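Local atomic coordinates of vaginolysin (Gardnerella vaginalis, PDB entry 5IMY), a protein that is a secreted toxin of the cholesterol-dependent cytolysin family that probably binds cholesterol in host membranes and lyses cells by forming pores. Residues 51-56 against 64-69; 173-178 against 367-372; 193-198 against 307-312; 207-212 against 266-271. One frame throughout, in Å; residues are numbered along the deposited sequence.

Contact 1: residues 51-56 against 64-69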
loop_
_atom_site.group_PDB
_atom_site.type_symbol
_atom_site.label_atom_id
_atom_site.label_comp_id
_atom_site.label_asym_id
_atom_site.label_seq_id
_atom_site.Cartn_x
_atom_site.Cartn_y
_atom_site.Cartn_z
ATOM N N PHE A 51 -1.087 3.955 -13.418
ATOM C CA PHE A 51 -1.242 3.085 -12.253
ATOM C C PHE A 51 -2.689 2.617 -12.206
ATOM O O PHE A 51 -3.605 3.445 -12.174
ATOM C CB PHE A 51 -0.871 3.812 -10.954
ATOM C CG PHE A 51 -0.919 2.936 -9.727
ATOM C CD1 PHE A 51 0.250 2.471 -9.147
ATOM C CD2 PHE A 51 -2.129 2.579 -9.152
ATOM C CE1 PHE A 51 0.212 1.667 -8.021
ATOM C CE2 PHE A 51 -2.172 1.774 -8.027
ATOM C CZ PHE A 51 -1.000 1.320 -7.462
ATOM N N SER A 52 -2.898 1.300 -12.191
ATOM C CA SER A 52 -4.238 0.734 -12.220
ATOM C C SER A 52 -4.346 -0.412 -11.224
ATOM O O SER A 52 -3.350 -1.028 -10.838
ATOM C CB SER A 52 -4.607 0.230 -13.622
ATOM O OG SER A 52 -4.702 1.301 -14.542
ATOM N N SER A 53 -5.584 -0.691 -10.816
ATOM C CA SER A 53 -5.889 -1.838 -9.974
ATOM C C SER A 53 -7.285 -2.339 -10.309
ATOM O O SER A 53 -8.156 -1.568 -10.719
ATOM C CB SER A 53 -5.806 -1.499 -8.481
ATOM O OG SER A 53 -4.459 -1.412 -8.052
ATOM N N ASP A 54 -7.484 -3.643 -10.137
ATOM C CA ASP A 54 -8.789 -4.259 -10.309
ATOM C C ASP A 54 -8.823 -5.526 -9.468
ATOM O O ASP A 54 -7.806 -5.954 -8.915
ATOM C CB ASP A 54 -9.084 -4.559 -11.784
ATOM C CG ASP A 54 -10.469 -4.104 -12.210
ATOM O OD1 ASP A 54 -11.339 -3.918 -11.332
ATOM O OD2 ASP A 54 -10.689 -3.934 -13.427
ATOM N N SER A 55 -10.005 -6.130 -9.374
ATOM C CA SER A 55 -10.188 -7.267 -8.484
ATOM C C SER A 55 -11.309 -8.159 -8.995
ATOM O O SER A 55 -12.156 -7.741 -9.789
ATOM C CB SER A 55 -10.499 -6.805 -7.055
ATOM O OG SER A 55 -11.664 -5.999 -7.025
ATOM N N PHE A 56 -11.288 -9.408 -8.529
ATOM C CA PHE A 56 -12.364 -10.362 -8.759
ATOM C C PHE A 56 -12.385 -11.333 -7.584
ATOM O O PHE A 56 -11.530 -11.277 -6.694
ATOM C CB PHE A 56 -12.196 -11.078 -10.103
ATOM C CG PHE A 56 -10.801 -11.566 -10.361
ATOM C CD1 PHE A 56 -10.422 -12.845 -9.994
ATOM C CD2 PHE A 56 -9.872 -10.746 -10.978
ATOM C CE1 PHE A 56 -9.139 -13.298 -10.235
ATOM C CE2 PHE A 56 -8.587 -11.191 -11.220
ATOM C CZ PHE A 56 -8.219 -12.469 -10.847
ATOM N N VAL A 64 -6.462 -9.413 -6.182
ATOM C CA VAL A 64 -6.177 -8.061 -6.650
ATOM C C VAL A 64 -5.039 -8.140 -7.657
ATOM O O VAL A 64 -4.029 -8.811 -7.408
ATOM C CB VAL A 64 -5.809 -7.119 -5.489
ATOM C CG1 VAL A 64 -5.220 -5.803 -6.016
ATOM C CG2 VAL A 64 -7.025 -6.838 -4.623
ATOM N N VAL A 65 -5.202 -7.459 -8.787
ATOM C CA VAL A 65 -4.132 -7.263 -9.758
ATOM C C VAL A 65 -3.862 -5.769 -9.840
ATOM O O VAL A 65 -4.803 -4.969 -9.922
ATOM C CB VAL A 65 -4.492 -7.838 -11.140
ATOM C CG1 VAL A 65 -4.818 -9.320 -11.031
ATOM C CG2 VAL A 65 -5.660 -7.080 -11.767
ATOM N N GLU A 66 -2.587 -5.391 -9.796
ATOM C CA GLU A 66 -2.203 -3.987 -9.833
ATOM C C GLU A 66 -1.147 -3.785 -10.907
ATOM O O GLU A 66 -0.126 -4.480 -10.922
ATOM C CB GLU A 66 -1.698 -3.513 -8.461
ATOM C CG GLU A 66 -0.210 -3.202 -8.363
ATOM C CD GLU A 66 0.149 -2.561 -7.039
ATOM O OE1 GLU A 66 -0.646 -2.687 -6.083
ATOM O OE2 GLU A 66 1.217 -1.912 -6.961
ATOM N N HIS A 67 -1.406 -2.837 -11.800
ATOM C CA HIS A 67 -0.514 -2.507 -12.897
ATOM C C HIS A 67 0.117 -1.150 -12.628
ATOM O O HIS A 67 -0.559 -0.223 -12.172
ATOM C CB HIS A 67 -1.277 -2.475 -14.227
ATOM C CG HIS A 67 -2.278 -3.577 -14.379
ATOM N ND1 HIS A 67 -2.191 -4.527 -15.372
ATOM C CD2 HIS A 67 -3.390 -3.881 -13.668
ATOM C CE1 HIS A 67 -3.205 -5.369 -15.268
ATOM N NE2 HIS A 67 -3.945 -5.001 -14.240
ATOM N N GLN A 68 1.413 -1.037 -12.896
ATOM C CA GLN A 68 2.109 0.228 -12.721
ATOM C C GLN A 68 3.288 0.274 -13.678
ATOM O O GLN A 68 3.919 -0.750 -13.949
ATOM C CB GLN A 68 2.580 0.411 -11.271
ATOM C CG GLN A 68 3.931 -0.207 -10.964
ATOM C CD GLN A 68 4.063 -0.617 -9.512
ATOM O OE1 GLN A 68 3.996 0.215 -8.606
ATOM N NE2 GLN A 68 4.241 -1.914 -9.284
ATOM N N LYS A 69 3.571 1.467 -14.190
ATOM C CA LYS A 69 4.612 1.642 -15.192
ATOM C C LYS A 69 5.979 1.626 -14.520
ATOM O O LYS A 69 6.242 2.424 -13.613
ATOM C CB LYS A 69 4.391 2.948 -15.953
ATOM C CG LYS A 69 5.497 3.301 -16.937
ATOM C CD LYS A 69 6.574 4.170 -16.304
ATOM C CE LYS A 69 7.330 4.956 -17.358
ATOM N NZ LYS A 69 8.795 4.961 -17.114
#

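Contact 2: residues 173-178 against 367-372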
loop_
_atom_site.group_PDB
_atom_site.type_symbol
_atom_site.label_atom_id
_atom_site.label_comp_id
_atom_site.label_asym_id
_atom_site.label_seq_id
_atom_site.Cartn_x
_atom_site.Cartn_y
_atom_site.Cartn_z
ATOM N N SER A 173 11.032 -11.370 -14.329
ATOM C CA SER A 173 9.615 -11.678 -14.444
ATOM C C SER A 173 9.145 -11.413 -15.869
ATOM O O SER A 173 9.505 -10.404 -16.479
ATOM C CB SER A 173 8.810 -10.835 -13.458
ATOM O OG SER A 173 7.736 -11.575 -12.906
ATOM N N ALA A 174 8.347 -12.333 -16.404
ATOM C CA ALA A 174 7.813 -12.180 -17.754
ATOM C C ALA A 174 6.695 -11.145 -17.721
ATOM O O ALA A 174 5.619 -11.399 -17.169
ATOM C CB ALA A 174 7.313 -13.517 -18.291
ATOM N N GLN A 175 6.949 -9.985 -18.303
ATOM C CA GLN A 175 5.999 -8.878 -18.325
ATOM C C GLN A 175 5.738 -8.353 -19.729
ATOM O O GLN A 175 4.587 -8.069 -20.065
ATOM C CB GLN A 175 6.514 -7.740 -17.428
ATOM C CG GLN A 175 6.554 -8.100 -15.949
ATOM C CD GLN A 175 5.170 -8.336 -15.373
ATOM O OE1 GLN A 175 4.170 -7.863 -15.909
ATOM N NE2 GLN A 175 5.111 -9.073 -14.271
ATOM N N SER A 176 6.774 -8.215 -20.552
ATOM C CA SER A 176 6.599 -7.792 -21.934
ATOM C C SER A 176 7.811 -8.241 -22.732
ATOM O O SER A 176 8.920 -8.334 -22.200
ATOM C CB SER A 176 6.422 -6.274 -22.045
ATOM O OG SER A 176 7.636 -5.598 -21.763
ATOM N N MET A 177 7.588 -8.521 -24.015
ATOM C CA MET A 177 8.688 -8.938 -24.874
ATOM C C MET A 177 9.772 -7.872 -24.967
ATOM O O MET A 177 10.918 -8.197 -25.292
ATOM C CB MET A 177 8.168 -9.276 -26.273
ATOM C CG MET A 177 9.210 -9.896 -27.189
ATOM S SD MET A 177 9.890 -11.437 -26.543
ATOM C CE MET A 177 8.452 -12.502 -26.619
ATOM N N ASN A 178 9.440 -6.612 -24.681
ATOM C CA ASN A 178 10.419 -5.536 -24.783
ATOM C C ASN A 178 11.320 -5.466 -23.553
ATOM O O ASN A 178 12.533 -5.266 -23.687
ATOM C CB ASN A 178 9.709 -4.202 -25.006
ATOM C CG ASN A 178 9.689 -3.788 -26.466
ATOM O OD1 ASN A 178 10.028 -4.572 -27.354
ATOM N ND2 ASN A 178 9.287 -2.549 -26.722
ATOM N N SER A 367 14.205 -0.178 -21.258
ATOM C CA SER A 367 12.890 -0.138 -21.876
ATOM C C SER A 367 11.842 0.065 -20.795
ATOM O O SER A 367 11.936 -0.520 -19.714
ATOM C CB SER A 367 12.598 -1.427 -22.651
ATOM O OG SER A 367 11.244 -1.471 -23.055
ATOM N N ASP A 368 10.854 0.902 -21.092
ATOM C CA ASP A 368 9.707 1.043 -20.212
ATOM C C ASP A 368 8.752 -0.123 -20.418
ATOM O O ASP A 368 8.679 -0.713 -21.500
ATOM C CB ASP A 368 8.978 2.364 -20.472
ATOM C CG ASP A 368 9.758 3.569 -19.979
ATOM O OD1 ASP A 368 10.733 3.381 -19.221
ATOM O OD2 ASP A 368 9.385 4.704 -20.342
ATOM N N TYR A 369 8.021 -0.457 -19.360
ATOM C CA TYR A 369 7.046 -1.533 -19.424
ATOM C C TYR A 369 6.127 -1.421 -18.219
ATOM O O TYR A 369 6.481 -0.836 -17.192
ATOM C CB TYR A 369 7.724 -2.908 -19.457
ATOM C CG TYR A 369 8.337 -3.305 -18.136
ATOM C CD1 TYR A 369 7.709 -4.220 -17.304
ATOM C CD2 TYR A 369 9.539 -2.754 -17.715
ATOM C CE1 TYR A 369 8.264 -4.583 -16.094
ATOM C CE2 TYR A 369 10.102 -3.109 -16.507
ATOM C CZ TYR A 369 9.461 -4.022 -15.699
ATOM O OH TYR A 369 10.020 -4.377 -14.494
ATOM N N ILE A 370 4.938 -1.993 -18.362
ATOM C CA ILE A 370 3.950 -2.042 -17.296
ATOM C C ILE A 370 4.059 -3.404 -16.629
ATOM O O ILE A 370 3.864 -4.436 -17.279
ATOM C CB ILE A 370 2.533 -1.794 -17.842
ATOM C CG1 ILE A 370 2.318 -0.298 -18.085
ATOM C CG2 ILE A 370 1.458 -2.337 -16.895
ATOM C CD1 ILE A 370 2.078 0.057 -19.529
ATOM N N GLU A 371 4.378 -3.417 -15.338
ATOM C CA GLU A 371 4.408 -4.657 -14.579
ATOM C C GLU A 371 3.083 -4.863 -13.859
ATOM O O GLU A 371 2.505 -3.921 -13.310
ATOM C CB GLU A 371 5.547 -4.666 -13.558
ATOM C CG GLU A 371 5.692 -6.019 -12.864
ATOM C CD GLU A 371 6.777 -6.050 -11.813
ATOM O OE1 GLU A 371 7.937 -6.363 -12.158
ATOM O OE2 GLU A 371 6.473 -5.749 -10.638
ATOM N N THR A 372 2.608 -6.105 -13.868
ATOM C CA THR A 372 1.436 -6.514 -13.108
ATOM C C THR A 372 1.874 -7.385 -11.944
ATOM O O THR A 372 2.659 -8.322 -12.123
ATOM C CB THR A 372 0.445 -7.284 -13.976
ATOM O OG1 THR A 372 0.011 -6.434 -15.035
ATOM C CG2 THR A 372 -0.764 -7.726 -13.160
#

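Contact 3: residues 193-198 against 307-312. Unlike the reference sequence in segment 307-312: Cys307 (reference Thr).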
loop_
_atom_site.group_PDB
_atom_site.type_symbol
_atom_site.label_atom_id
_atom_site.label_comp_id
_atom_site.label_asym_id
_atom_site.label_seq_id
_atom_site.Cartn_x
_atom_site.Cartn_y
_atom_site.Cartn_z
ATOM N N VAL A 193 10.314 -17.849 -28.198
ATOM C CA VAL A 193 9.005 -18.349 -28.618
ATOM C C VAL A 193 8.879 -19.843 -28.326
ATOM O O VAL A 193 7.747 -20.327 -28.172
ATOM C CB VAL A 193 8.719 -18.059 -30.105
ATOM C CG1 VAL A 193 8.387 -16.587 -30.306
ATOM C CG2 VAL A 193 9.868 -18.485 -31.012
ATOM N N PRO A 194 9.963 -20.623 -28.237
ATOM C CA PRO A 194 9.795 -22.027 -27.829
ATOM C C PRO A 194 9.273 -22.190 -26.410
ATOM O O PRO A 194 8.702 -23.243 -26.097
ATOM C CB PRO A 194 11.205 -22.609 -27.982
ATOM C CG PRO A 194 11.873 -21.728 -28.956
ATOM C CD PRO A 194 11.359 -20.364 -28.637
ATOM N N LEU A 195 9.452 -21.196 -25.542
ATOM C CA LEU A 195 8.872 -21.238 -24.207
ATOM C C LEU A 195 7.417 -20.788 -24.190
ATOM O O LEU A 195 6.822 -20.722 -23.110
ATOM C CB LEU A 195 9.677 -20.360 -23.241
ATOM C CG LEU A 195 11.205 -20.398 -23.315
ATOM C CD1 LEU A 195 11.752 -19.034 -22.950
ATOM C CD2 LEU A 195 11.787 -21.463 -22.398
ATOM N N LYS A 196 6.846 -20.475 -25.356
ATOM C CA LYS A 196 5.453 -20.060 -25.494
ATOM C C LYS A 196 4.977 -19.238 -24.302
ATOM O O LYS A 196 4.157 -19.707 -23.505
ATOM C CB LYS A 196 4.558 -21.287 -25.684
ATOM C CG LYS A 196 5.072 -22.281 -26.721
ATOM C CD LYS A 196 4.147 -23.487 -26.829
ATOM C CE LYS A 196 4.857 -24.792 -26.484
ATOM N NZ LYS A 196 5.532 -25.406 -27.662
ATOM N N ILE A 197 5.486 -18.018 -24.171
ATOM C CA ILE A 197 5.114 -17.144 -23.063
ATOM C C ILE A 197 3.721 -16.586 -23.313
ATOM O O ILE A 197 3.366 -16.239 -24.445
ATOM C CB ILE A 197 6.144 -16.011 -22.897
ATOM C CG1 ILE A 197 7.563 -16.578 -22.795
ATOM C CG2 ILE A 197 5.822 -15.185 -21.656
ATOM C CD1 ILE A 197 8.650 -15.520 -22.868
ATOM N N ASP A 198 2.926 -16.496 -22.249
ATOM C CA ASP A 198 1.580 -15.926 -22.307
ATOM C C ASP A 198 1.579 -14.656 -21.463
ATOM O O ASP A 198 1.430 -14.715 -20.239
ATOM C CB ASP A 198 0.539 -16.927 -21.815
ATOM C CG ASP A 198 -0.881 -16.467 -22.072
ATOM O OD1 ASP A 198 -1.064 -15.315 -22.521
ATOM O OD2 ASP A 198 -1.819 -17.255 -21.820
ATOM N N CYS A 307 9.528 -25.148 -17.875
ATOM C CA CYS A 307 9.680 -25.330 -19.313
ATOM C C CYS A 307 11.067 -24.836 -19.697
ATOM O O CYS A 307 11.357 -23.643 -19.568
ATOM C CB CYS A 307 8.583 -24.571 -20.067
ATOM S SG CYS A 307 8.849 -24.284 -21.837
ATOM N N ALA A 308 11.920 -25.752 -20.156
ATOM C CA ALA A 308 13.333 -25.468 -20.388
ATOM C C ALA A 308 13.690 -25.832 -21.817
ATOM O O ALA A 308 13.516 -26.984 -22.218
ATOM C CB ALA A 308 14.218 -26.254 -19.420
ATOM N N VAL A 309 14.213 -24.870 -22.572
ATOM C CA VAL A 309 14.725 -25.117 -23.915
ATOM C C VAL A 309 16.236 -24.943 -23.874
ATOM O O VAL A 309 16.742 -23.926 -23.384
ATOM C CB VAL A 309 14.081 -24.190 -24.962
ATOM C CG1 VAL A 309 12.575 -24.160 -24.765
ATOM C CG2 VAL A 309 14.670 -22.777 -24.919
ATOM N N ILE A 310 16.949 -25.940 -24.376
ATOM C CA ILE A 310 18.406 -25.969 -24.336
ATOM C C ILE A 310 18.932 -25.664 -25.729
ATOM O O ILE A 310 18.343 -26.076 -26.736
ATOM C CB ILE A 310 18.901 -27.332 -23.818
ATOM C CG1 ILE A 310 18.270 -27.616 -22.447
ATOM C CG2 ILE A 310 20.419 -27.351 -23.713
ATOM C CD1 ILE A 310 18.430 -29.033 -21.960
ATOM N N LEU A 311 20.037 -24.927 -25.788
ATOM C CA LEU A 311 20.587 -24.420 -27.037
ATOM C C LEU A 311 21.892 -25.134 -27.359
ATOM O O LEU A 311 22.740 -25.323 -26.481
ATOM C CB LEU A 311 20.832 -22.909 -26.959
ATOM C CG LEU A 311 20.197 -22.151 -25.788
ATOM C CD1 LEU A 311 20.907 -20.828 -25.573
ATOM C CD2 LEU A 311 18.710 -21.934 -26.027
ATOM N N GLY A 312 22.051 -25.525 -28.622
ATOM C CA GLY A 312 23.246 -26.224 -29.052
ATOM C C GLY A 312 23.618 -25.955 -30.495
ATOM O O GLY A 312 24.163 -24.894 -30.810
#

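Contact 4: residues 207-212 against 266-271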
loop_
_atom_site.group_PDB
_atom_site.type_symbol
_atom_site.label_atom_id
_atom_site.label_comp_id
_atom_site.label_asym_id
_atom_site.label_seq_id
_atom_site.Cartn_x
_atom_site.Cartn_y
_atom_site.Cartn_z
ATOM N N LYS A 207 -1.681 -15.962 -14.302
ATOM C CA LYS A 207 -0.419 -16.655 -14.096
ATOM C C LYS A 207 0.612 -15.707 -13.501
ATOM O O LYS A 207 0.509 -14.484 -13.611
ATOM C CB LYS A 207 0.143 -17.227 -15.405
ATOM C CG LYS A 207 -0.517 -18.504 -15.881
ATOM C CD LYS A 207 0.325 -19.163 -16.963
ATOM C CE LYS A 207 -0.447 -20.239 -17.704
ATOM N NZ LYS A 207 0.455 -21.113 -18.504
ATOM N N GLN A 208 1.605 -16.307 -12.852
ATOM C CA GLN A 208 2.877 -15.666 -12.559
ATOM C C GLN A 208 3.957 -16.452 -13.282
ATOM O O GLN A 208 3.947 -17.686 -13.261
ATOM C CB GLN A 208 3.167 -15.628 -11.054
ATOM C CG GLN A 208 2.393 -14.563 -10.293
ATOM C CD GLN A 208 2.749 -14.534 -8.819
ATOM O OE1 GLN A 208 3.576 -13.733 -8.385
ATOM N NE2 GLN A 208 2.124 -15.410 -8.040
ATOM N N THR A 209 4.877 -15.747 -13.937
ATOM C CA THR A 209 5.870 -16.401 -14.778
ATOM C C THR A 209 7.248 -15.813 -14.514
ATOM O O THR A 209 7.393 -14.601 -14.335
ATOM C CB THR A 209 5.524 -16.258 -16.266
ATOM O OG1 THR A 209 4.238 -16.835 -16.519
ATOM C CG2 THR A 209 6.567 -16.961 -17.134
ATOM N N GLN A 210 8.254 -16.684 -14.499
ATOM C CA GLN A 210 9.642 -16.288 -14.306
ATOM C C GLN A 210 10.474 -16.850 -15.448
ATOM O O GLN A 210 10.329 -18.024 -15.804
ATOM C CB GLN A 210 10.179 -16.793 -12.961
ATOM C CG GLN A 210 11.438 -16.088 -12.487
ATOM C CD GLN A 210 11.186 -14.640 -12.112
ATOM O OE1 GLN A 210 10.041 -14.217 -11.948
ATOM N NE2 GLN A 210 12.259 -13.871 -11.975
ATOM N N ILE A 211 11.338 -16.014 -16.018
ATOM C CA ILE A 211 12.248 -16.410 -17.088
ATOM C C ILE A 211 13.667 -16.336 -16.549
ATOM O O ILE A 211 14.050 -15.336 -15.928
ATOM C CB ILE A 211 12.086 -15.518 -18.331
ATOM C CG1 ILE A 211 10.630 -15.527 -18.814
ATOM C CG2 ILE A 211 13.028 -15.970 -19.442
ATOM C CD1 ILE A 211 10.089 -16.904 -19.160
ATOM N N VAL A 212 14.446 -17.387 -16.786
ATOM C CA VAL A 212 15.789 -17.501 -16.227
ATOM C C VAL A 212 16.714 -18.080 -17.287
ATOM O O VAL A 212 16.419 -19.126 -17.874
ATOM C CB VAL A 212 15.804 -18.378 -14.959
ATOM C CG1 VAL A 212 17.204 -18.441 -14.365
ATOM C CG2 VAL A 212 14.811 -17.845 -13.936
ATOM N N TYR A 266 17.382 -21.745 -21.494
ATOM C CA TYR A 266 16.373 -20.833 -20.979
ATOM C C TYR A 266 15.268 -21.633 -20.303
ATOM O O TYR A 266 14.823 -22.657 -20.830
ATOM C CB TYR A 266 15.782 -19.977 -22.103
ATOM C CG TYR A 266 16.616 -18.768 -22.454
ATOM C CD1 TYR A 266 16.388 -17.547 -21.838
ATOM C CD2 TYR A 266 17.627 -18.845 -23.401
ATOM C CE1 TYR A 266 17.144 -16.435 -22.151
ATOM C CE2 TYR A 266 18.389 -17.737 -23.723
ATOM C CZ TYR A 266 18.143 -16.534 -23.094
ATOM O OH TYR A 266 18.896 -15.423 -23.406
ATOM N N VAL A 267 14.824 -21.162 -19.140
ATOM C CA VAL A 267 13.836 -21.869 -18.334
ATOM C C VAL A 267 12.694 -20.919 -18.009
ATOM O O VAL A 267 12.928 -19.777 -17.595
ATOM C CB VAL A 267 14.450 -22.427 -17.036
ATOM C CG1 VAL A 267 13.422 -23.256 -16.281
ATOM C CG2 VAL A 267 15.685 -23.260 -17.347
ATOM N N LYS A 268 11.465 -21.393 -18.188
ATOM C CA LYS A 268 10.263 -20.652 -17.825
ATOM C C LYS A 268 9.618 -21.327 -16.623
ATOM O O LYS A 268 9.199 -22.486 -16.711
ATOM C CB LYS A 268 9.280 -20.592 -18.994
ATOM C CG LYS A 268 7.949 -19.914 -18.658
ATOM C CD LYS A 268 6.950 -19.998 -19.807
ATOM C CE LYS A 268 6.437 -21.419 -20.014
ATOM N NZ LYS A 268 5.478 -21.516 -21.148
ATOM N N PHE A 269 9.548 -20.608 -15.507
ATOM C CA PHE A 269 8.774 -21.027 -14.346
ATOM C C PHE A 269 7.450 -20.282 -14.355
ATOM O O PHE A 269 7.434 -19.050 -14.446
ATOM C CB PHE A 269 9.505 -20.726 -13.037
ATOM C CG PHE A 269 10.885 -21.306 -12.953
ATOM C CD1 PHE A 269 11.108 -22.494 -12.280
ATOM C CD2 PHE A 269 11.962 -20.651 -13.524
ATOM C CE1 PHE A 269 12.379 -23.026 -12.191
ATOM C CE2 PHE A 269 13.235 -21.177 -13.437
ATOM C CZ PHE A 269 13.443 -22.367 -12.769
ATOM N N ASP A 270 6.344 -21.015 -14.258
ATOM C CA ASP A 270 5.051 -20.375 -14.084
ATOM C C ASP A 270 4.175 -21.220 -13.174
ATOM O O ASP A 270 4.346 -22.437 -13.067
ATOM C CB ASP A 270 4.339 -20.119 -15.429
ATOM C CG ASP A 270 4.022 -21.394 -16.190
ATOM O OD1 ASP A 270 4.024 -22.482 -15.582
ATOM O OD2 ASP A 270 3.754 -21.303 -17.408
ATOM N N THR A 271 3.241 -20.549 -12.507
ATOM C CA THR A 271 2.276 -21.205 -11.643
ATOM C C THR A 271 0.973 -20.427 -11.710
ATOM O O THR A 271 0.954 -19.240 -12.047
ATOM C CB THR A 271 2.765 -21.285 -10.190
ATOM O OG1 THR A 271 1.810 -22.004 -9.401
ATOM C CG2 THR A 271 2.948 -19.886 -9.602
#

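Contact 1: residues 51-56 against 64-69
Ser52 O is gripped by three groups: the backbone N-H of His67, whose N lies 2.8 Å from Ser52 O; the CA-H of Glu66; and, weakly, the hydroxyl of its chain neighbour Ser53. The His67 amide approaches from above the carbonyl plane. The return bond, Ser52 N to His67 O, is also 2.8 Å long and nearly straight at 172°. Together they make Ser52 and His67 a hydrogen-bonded antiparallel pair, and Asp54 with Val65 form the next one, again with two backbone bonds. The non-hydrogen-bonded pairs Phe51-Gln68, Ser53-Glu66 and Ser55-Val64 put their side chains on one face of this two-stranded ladder. There Phe51 CG stands anti to the backbone N (chi1 -176°), and the ring reaches 64-69: its CD1 is 3.8 Å from Gln68 CB and its CE1 3.9 Å from Glu66 OE2, ring and carboxylate planes being 60° apart. His67 O sits over one face of the ring, offset toward the rim. Beside them Ser53 OG rests 3.5 Å from Glu66 CB. On the other face the His67 ring turns an edge to Ser52 O, and Phe56 CE2 touches Val65 CG1. The contact is a beta hairpin of strands 51-57 and 62-76. Its inner strand pairs onward with strand 363-389, through Glu66 with Lys373 and Val64 with Ser375, and strand 51-57 makes polar contacts with the second subunit, where Ser55 OG bonds Phe51 N of that subunit.

Contact 2: residues 173-178 against 367-372
Gln175 to Asn178 run against strand 367-372, end-to-end directions 163° apart, but form no beta ladder; the nearest CA atoms, of Gln175 and Glu371, are 5.9 Å apart, and side chains make the contact. The Gln175 amide reaches the backbone of a single residue. Its OE1 accepts Thr372 N at 3.1 Å, the donor standing 52° above the plane of the amide carbonyl, while NE2 gives a weak bond to Thr372 O. A bend at chi2 (-65°) turns CD out of line, and the amide crosses the Glu371 side chain obliquely, with Gln175 NE2 3.4 Å from Glu371 CG. Behind it, Gln175 CB packs 3.7 Å from Tyr369 CD1. The short helices between strands 166-173 and 208-223 probably correspond to one of the two helical bundles that each refold into a membrane-spanning hairpin in related cytolysins; here their start docks on strand 363-389. Ser176 is the N-cap of helix 177-184: its OG bonds Gln179 N and lies 3.5 Å from Tyr369 CB. Asn178 CB sits 3.7 Å from the OG of Ser367, a hydroxyl that donates to Asp368 O. His203 bonds both Gln175 O and Thr372 OG1, and Glu371 OE2 forms a salt bridge with Lys70.

Contact 3: residues 193-198 against 307-312
Leu195 projects its CD2 methyl into a hollow on strand 305-311, formed by Cys307 and Val309. The topology is that of the central sheet of cholesterol-dependent cytolysins, with strand 305-311 beside 263-271; a 3-10 turn, 193-195, packs on one face of it. Cys307 and Val309 direct their CB atoms toward the turn, while Ala308 between them points away, to Leu332 of helix 326-335. The floor of the hollow is the backbone: Leu195 CD2 comes 3.6 Å from Cys307 O. One wall is Val309, whose CG1 is 3.7 Å and CG2 4.0 Å from Leu195 CD2; the other is Cys307 SG. The fit is mutual, for Val309 CG1 is itself a bump between two groups of the turn, Leu195 CD2 and the proline ring, with Pro194 CB 3.8 Å from Val309 CG1. The bond from Lys196 N to Val193 O, 3.0 Å long, closes the turn and presents Pro194 and Leu195 together. Every touch between the segments is van der Waals; the backbone carbonyl of Leu195 instead receives Lys268 NZ. Cys307, which differs from the reference sequence, holds SG anti to its backbone N (chi1 163°); Cys307 SG is disulfide-bonded to Cys322 SG and lies 3.9 Å from Leu195 CA.

Contact 4: residues 207-212 against 266-271
Lys268 lies across Thr209 and Ile211 on one face of an antiparallel pair of strands, 208-212 against 266-271. Lys268 CB meets Ile211 CD1 at 3.8 Å. Lys268 CG is wedged between two methyls, 3.6 Å from Thr209 CG2 and 3.7 Å from Ile211 CD1. CD still grazes Thr209 CG2. A bend at chi3 (70°) takes CE off the extended line, and NZ leads away from strand 208-212 to the loop 193-198, where it bonds Leu195 O and, weakly, Lys196 O. On the same face Lys207 NZ reaches Asp270 OD2 in a long, weak salt bridge of 3.5 Å. The two ammonium groups, Lys207 NZ and Lys268 NZ, are 5.7 Å apart, and the Asp270 carboxylate would probably temper their repulsion. On the opposite face Val212 CG2 packs 3.7 Å from Phe269 CE2, meeting the ring obliquely, and helices 278-286 and 326-335 cover this side. Gln208, Gln210 and Val212 pair with Thr271, Phe269 and Val267 by two backbone bonds each; Gln208 N to Thr271 O, 3.1 Å long, is nearly straight at 173°. Strand 166-173 continues the sheet beyond 208-212, and strand 305-311 beyond 266-271, so this is the middle pair of the bent four-stranded core sheet characteristic of the cholesterol-dependent cytolysins, whose strands, in relatives, are lengthened by the refolded helical bundles into the hairpins of the pore.

From the N terminus, contact 1 closes first, a hairpin whose strands are joined by the short connection 58-61, complete before any other begins. Contact 2 opens at 173, contact 3 at 193 and contact 4 at 207; they close in reverse order, so 4 lies within 3 and 3 within 2, without crossing. Contacts 1 and 2 meet on neighbouring strands 62-76 and 363-389, where Gln68 O probably bonds Glu371 N. Contacts 3 and 4 share the core sheet through strands 263-271 and 305-311. Ala174 links contact 2 to the other two: its N probably bonds Thr209 O and its CB touches Ile197 CG2. Thus the loop 173-176, leading from strand 166-173 into helix 177-184, ties the two sheets together.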